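Local coordinates for putative chromatin binding protein (Chaetomium thermophilum, PDB 6QP0) that binds adenine nucleotide and magnesium and, as Kti12, probably hydrolyses ATP in a tRNA-dependent way to support tRNA modification by Elongator, at residues Ala111-Ala116 and Leu129-Tyr134; Gly160-Ala165 and Ser206-Leu211. All blocks are in the same frame, centred on the assembly; numbering follows the deposited sequence.

In the fold
Contacts 1 and 2 lie in series along the chain of this P-loop NTPase part of Kti12, their centres 19 Å apart, and between them they approach the nucleotide from two directions. Contact 1 (111-116 with 129-134) packs a helix on a sheet strand and the loop after it and carries D130 of the magnesium site; the side chain of S131 comes within about 7 Å of the magnesium ion. Contact 2 (160-165 with 206-211) joins two helices, with the side chain of W208 about 7 Å from both the ADP and the aluminum fluoride. The contacts also touch directly, by packing of L132 CD1 on L211 CD1 at 3.6 Å.

Contact 1 of 2, residues Ala111-Ala116 and Leu129-Tyr134; sequences AALYAA and LDSLNY
L113 reaches from helix 106-120 to strand 125-130 and the loop after it, where it meets L129, S131 and, more loosely, N133. Its CB points at the strand, and CG lies anti to the carbonyl carbon (chi1 -67°), which sets the forked end beside the backbone N. CB and CG serve as a stem, and the two methyls do the touching. CD2 meets CD1 of L129 at 3.9 Å, a methyl-to-methyl van der Waals contact in which the two leucine side chains cross obliquely. CD1, the other branch, faces the polar turn: it lies 3.8 Å from S131 OG and 4.4 Å from N133 OD1. Both oxygens have their polar partners elsewhere: S131 OG bonds D78 OD1, and N133 OD1 bonds the indole N-H of W138. A forked apolar residue therefore suits this place, with one branch for a hydrophobic neighbour and the other covering polar groups already bonded elsewhere. With CG anti to the backbone N (chi1 -171°), L129 offers CD1 to L113 CD2. The next residue, D130, has its CB directed away from the helix and belongs to the magnesium site, where it also hydrogen-bonds T16. L129 and D130 thus face different ways, an apolar residue toward the helix and a magnesium-binding one away from it. Within the parallel sheet, strand 125-130 runs between 72-77 and 4-9; helix 106-120 packs over it, and helix 136-148 adds W138 against L113 and L142 against L129.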
loop_
_atom_site.group_PDB
_atom_site.type_symbol
_atom_site.label_atom_id
_atom_site.label_comp_id
_atom_site.label_asym_id
_atom_site.label_seq_id
_atom_site.Cartn_x
_atom_site.Cartn_y
_atom_site.Cartn_z
ATOM N N ALA A 111 0.952 8.154 -11.142
ATOM C CA ALA A 111 2.197 8.658 -11.711
ATOM C C ALA A 111 3.165 9.067 -10.606
ATOM O O ALA A 111 4.341 8.685 -10.620
ATOM C CB ALA A 111 1.908 9.833 -12.645
ATOM N N ALA A 112 2.678 9.835 -9.628
ATOM C CA ALA A 112 3.526 10.259 -8.521
ATOM C C ALA A 112 4.080 9.059 -7.767
ATOM O O ALA A 112 5.280 8.990 -7.477
ATOM C CB ALA A 112 2.737 11.169 -7.577
ATOM N N LEU A 113 3.213 8.097 -7.438
ATOM C CA LEU A 113 3.662 6.896 -6.744
ATOM C C LEU A 113 4.692 6.144 -7.575
ATOM O O LEU A 113 5.742 5.735 -7.066
ATOM C CB LEU A 113 2.465 5.997 -6.430
ATOM C CG LEU A 113 1.445 6.528 -5.420
ATOM C CD1 LEU A 113 0.141 5.753 -5.520
ATOM C CD2 LEU A 113 1.998 6.456 -4.006
ATOM N N TYR A 114 4.411 5.962 -8.867
ATOM C CA TYR A 114 5.320 5.213 -9.727
ATOM C C TYR A 114 6.710 5.840 -9.729
ATOM O O TYR A 114 7.721 5.138 -9.601
ATOM C CB TYR A 114 4.750 5.141 -11.145
ATOM C CG TYR A 114 5.607 4.354 -12.110
ATOM C CD1 TYR A 114 6.603 4.978 -12.852
ATOM C CD2 TYR A 114 5.423 2.988 -12.281
ATOM C CE1 TYR A 114 7.390 4.265 -13.735
ATOM C CE2 TYR A 114 6.207 2.265 -13.162
ATOM C CZ TYR A 114 7.190 2.909 -13.885
ATOM O OH TYR A 114 7.974 2.198 -14.765
ATOM N N ALA A 115 6.779 7.168 -9.860
ATOM C CA ALA A 115 8.070 7.846 -9.897
ATOM C C ALA A 115 8.811 7.692 -8.575
ATOM O O ALA A 115 10.013 7.400 -8.552
ATOM C CB ALA A 115 7.872 9.325 -10.231
ATOM N N ALA A 116 8.108 7.892 -7.457
ATOM C CA ALA A 116 8.742 7.770 -6.149
ATOM C C ALA A 116 9.396 6.405 -5.973
ATOM O O ALA A 116 10.497 6.304 -5.420
ATOM C CB ALA A 116 7.715 8.015 -5.045
ATOM N N LEU A 129 5.336 0.340 -0.259
ATOM C CA LEU A 129 4.383 1.255 -0.884
ATOM C C LEU A 129 3.068 1.157 -0.115
ATOM O O LEU A 129 2.279 0.233 -0.324
ATOM C CB LEU A 129 4.203 0.930 -2.362
ATOM C CG LEU A 129 3.390 1.938 -3.176
ATOM C CD1 LEU A 129 4.079 3.290 -3.196
ATOM C CD2 LEU A 129 3.160 1.438 -4.593
ATOM N N ASP A 130 2.842 2.117 0.780
ATOM C CA ASP A 130 1.631 2.174 1.600
ATOM C C ASP A 130 0.609 3.036 0.871
ATOM O O ASP A 130 0.590 4.262 0.995
ATOM C CB ASP A 130 1.956 2.720 2.985
ATOM C CG ASP A 130 0.716 3.068 3.795
ATOM O OD1 ASP A 130 -0.408 2.728 3.374
ATOM O OD2 ASP A 130 0.874 3.697 4.862
ATOM N N SER A 131 -0.257 2.384 0.100
ATOM C CA SER A 131 -1.331 3.076 -0.595
ATOM C C SER A 131 -2.432 2.071 -0.898
ATOM O O SER A 131 -2.218 0.857 -0.842
ATOM C CB SER A 131 -0.837 3.741 -1.883
ATOM O OG SER A 131 -1.894 4.417 -2.541
ATOM N N LEU A 132 -3.617 2.597 -1.217
ATOM C CA LEU A 132 -4.748 1.737 -1.548
ATOM C C LEU A 132 -4.343 0.666 -2.557
ATOM O O LEU A 132 -4.644 -0.518 -2.376
ATOM C CB LEU A 132 -5.905 2.581 -2.085
ATOM C CG LEU A 132 -6.553 3.536 -1.078
ATOM C CD1 LEU A 132 -7.402 4.579 -1.789
ATOM C CD2 LEU A 132 -7.401 2.769 -0.068
ATOM N N ASN A 133 -3.641 1.067 -3.617
ATOM C CA ASN A 133 -3.130 0.140 -4.627
ATOM C C ASN A 133 -4.179 -0.913 -4.976
ATOM O O ASN A 133 -3.915 -2.116 -5.002
ATOM C CB ASN A 133 -1.832 -0.514 -4.149
ATOM C CG ASN A 133 -0.714 0.494 -3.932
ATOM O OD1 ASN A 133 -0.626 1.500 -4.637
ATOM N ND2 ASN A 133 0.146 0.228 -2.955
ATOM N N TYR A 134 -5.388 -0.435 -5.264
ATOM C CA TYR A 134 -6.570 -1.281 -5.315
ATOM C C TYR A 134 -6.931 -1.759 -6.714
ATOM O O TYR A 134 -7.943 -2.451 -6.869
ATOM C CB TYR A 134 -7.768 -0.530 -4.718
ATOM C CG TYR A 134 -8.257 0.618 -5.574
ATOM C CD1 TYR A 134 -7.711 1.889 -5.449
ATOM C CD2 TYR A 134 -9.268 0.430 -6.506
ATOM C CE1 TYR A 134 -8.157 2.938 -6.232
ATOM C CE2 TYR A 134 -9.720 1.469 -7.290
ATOM C CZ TYR A 134 -9.163 2.721 -7.150
ATOM O OH TYR A 134 -9.620 3.753 -7.934
#

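Contact 2 of 2, residues Gly160-Ala165 and Ser206-Leu211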
loop_
_atom_site.group_PDB
_atom_site.type_symbol
_atom_site.label_atom_id
_atom_site.label_comp_id
_atom_site.label_asym_id
_atom_site.label_seq_id
_atom_site.Cartn_x
_atom_site.Cartn_y
_atom_site.Cartn_z
ATOM N N GLY A 160 -9.302 -5.267 8.622
ATOM C CA GLY A 160 -10.125 -5.877 9.643
ATOM C C GLY A 160 -11.566 -6.070 9.244
ATOM O O GLY A 160 -12.338 -6.665 9.999
ATOM N N GLY A 161 -11.945 -5.576 8.068
ATOM C CA GLY A 161 -13.295 -5.724 7.570
ATOM C C GLY A 161 -13.867 -4.417 7.061
ATOM O O GLY A 161 -13.421 -3.339 7.462
ATOM N N VAL A 162 -14.853 -4.503 6.165
ATOM C CA VAL A 162 -15.516 -3.302 5.670
ATOM C C VAL A 162 -16.193 -2.557 6.811
ATOM O O VAL A 162 -16.266 -1.322 6.803
ATOM C CB VAL A 162 -16.527 -3.671 4.565
ATOM C CG1 VAL A 162 -17.204 -2.423 4.020
ATOM C CG2 VAL A 162 -15.841 -4.443 3.447
ATOM N N GLU A 163 -16.692 -3.287 7.811
ATOM C CA GLU A 163 -17.400 -2.652 8.917
ATOM C C GLU A 163 -16.428 -1.949 9.856
ATOM O O GLU A 163 -16.631 -0.784 10.215
ATOM C CB GLU A 163 -18.225 -3.692 9.675
ATOM N N LYS A 164 -15.369 -2.646 10.276
ATOM C CA LYS A 164 -14.374 -2.015 11.137
ATOM C C LYS A 164 -13.664 -0.877 10.416
ATOM O O LYS A 164 -13.253 0.099 11.053
ATOM C CB LYS A 164 -13.358 -3.049 11.624
ATOM C CG LYS A 164 -13.930 -4.065 12.600
ATOM N N ALA A 165 -13.513 -0.981 9.094
ATOM C CA ALA A 165 -12.922 0.112 8.332
ATOM C C ALA A 165 -13.875 1.297 8.249
ATOM O O ALA A 165 -13.457 2.450 8.409
ATOM C CB ALA A 165 -12.539 -0.369 6.934
ATOM N N SER A 206 -18.830 9.904 0.747
ATOM C CA SER A 206 -19.058 9.547 -0.651
ATOM C C SER A 206 -17.818 8.903 -1.260
ATOM O O SER A 206 -17.898 7.834 -1.879
ATOM C CB SER A 206 -19.464 10.790 -1.448
ATOM O OG SER A 206 -19.701 10.491 -2.815
ATOM N N ASN A 207 -16.656 9.540 -1.092
ATOM C CA ASN A 207 -15.422 8.988 -1.637
ATOM C C ASN A 207 -15.086 7.643 -1.001
ATOM O O ASN A 207 -14.534 6.755 -1.663
ATOM C CB ASN A 207 -14.266 9.967 -1.425
ATOM C CG ASN A 207 -12.969 9.482 -2.051
ATOM O OD1 ASN A 207 -12.978 8.846 -3.103
ATOM N ND2 ASN A 207 -11.850 9.775 -1.400
ATOM N N TRP A 208 -15.397 7.480 0.289
ATOM C CA TRP A 208 -15.048 6.253 0.997
ATOM C C TRP A 208 -15.850 5.068 0.472
ATOM O O TRP A 208 -15.283 4.018 0.147
ATOM C CB TRP A 208 -15.279 6.441 2.499
ATOM C CG TRP A 208 -14.680 5.372 3.356
ATOM C CD1 TRP A 208 -13.490 5.425 4.012
ATOM C CD2 TRP A 208 -15.248 4.093 3.654
ATOM N NE1 TRP A 208 -13.276 4.256 4.701
ATOM C CE2 TRP A 208 -14.340 3.421 4.495
ATOM C CE3 TRP A 208 -16.433 3.449 3.290
ATOM C CZ2 TRP A 208 -14.579 2.139 4.976
ATOM C CZ3 TRP A 208 -16.668 2.179 3.769
ATOM C CH2 TRP A 208 -15.747 1.537 4.603
ATOM N N GLU A 209 -17.175 5.218 0.374
ATOM C CA GLU A 209 -18.016 4.111 -0.067
ATOM C C GLU A 209 -17.651 3.671 -1.480
ATOM O O GLU A 209 -17.461 2.477 -1.742
ATOM C CB GLU A 209 -19.494 4.503 -0.001
ATOM C CG GLU A 209 -20.030 4.757 1.402
ATOM C CD GLU A 209 -19.919 3.543 2.304
ATOM O OE1 GLU A 209 -20.132 3.689 3.528
ATOM O OE2 GLU A 209 -19.619 2.445 1.793
ATOM N N ASN A 210 -17.557 4.625 -2.413
ATOM C CA ASN A 210 -17.255 4.273 -3.795
ATOM C C ASN A 210 -15.889 3.609 -3.922
ATOM O O ASN A 210 -15.693 2.764 -4.804
ATOM C CB ASN A 210 -17.328 5.520 -4.681
ATOM C CG ASN A 210 -18.673 6.221 -4.594
ATOM O OD1 ASN A 210 -18.746 7.433 -4.391
ATOM N ND2 ASN A 210 -19.746 5.455 -4.739
ATOM N N LEU A 211 -14.935 3.967 -3.054
ATOM C CA LEU A 211 -13.624 3.325 -3.086
ATOM C C LEU A 211 -13.733 1.839 -2.753
ATOM O O LEU A 211 -13.173 0.992 -3.458
ATOM C CB LEU A 211 -12.667 4.017 -2.114
ATOM C CG LEU A 211 -11.663 4.996 -2.719
ATOM C CD1 LEU A 211 -10.874 5.682 -1.618
ATOM C CD2 LEU A 211 -10.724 4.293 -3.691
#
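A165 and V162, in the first turn of helix 162-174, receive the far side of the six-membered ring of W208, which comes from helix 205-213. The tight part lies at A165: W208 CZ2 is 3.5 Å from A165 C and 3.8 Å from A165 CB. Of these two atoms, A165 CB lies in the ring plane at its edge, whereas A165 C approaches obliquely. The small methyl of alanine suits this place because it lets the indole come right up to the helix backbone. Next to it, CH2 of W208 stands 3.6 Å from V162 O, again at the edge and near the ring plane. The looser side is at the V162 side chain, which is partly exposed: V162 CG1 comes only to 4.3 Å from W208 CH2. With CG anti to the backbone N (chi1 -167°), the indole projects toward the other helix, and its breadth lets one side chain meet both residues. The polar end of the indole is used elsewhere, NE1 hydrogen-bonding S12 OG in the ADP site, while Y203 meets the ring edge-to-face. Replacing the indole of W208 with an alanine is likely to open a gap beside A165 and leave S12 OG without its N-H partner. Across this interface, then, the chemistry is dispersion and shape fit, with V162 O set against the ring edge; the one N-H of the indole ties the same residue to the nucleotide-binding loop.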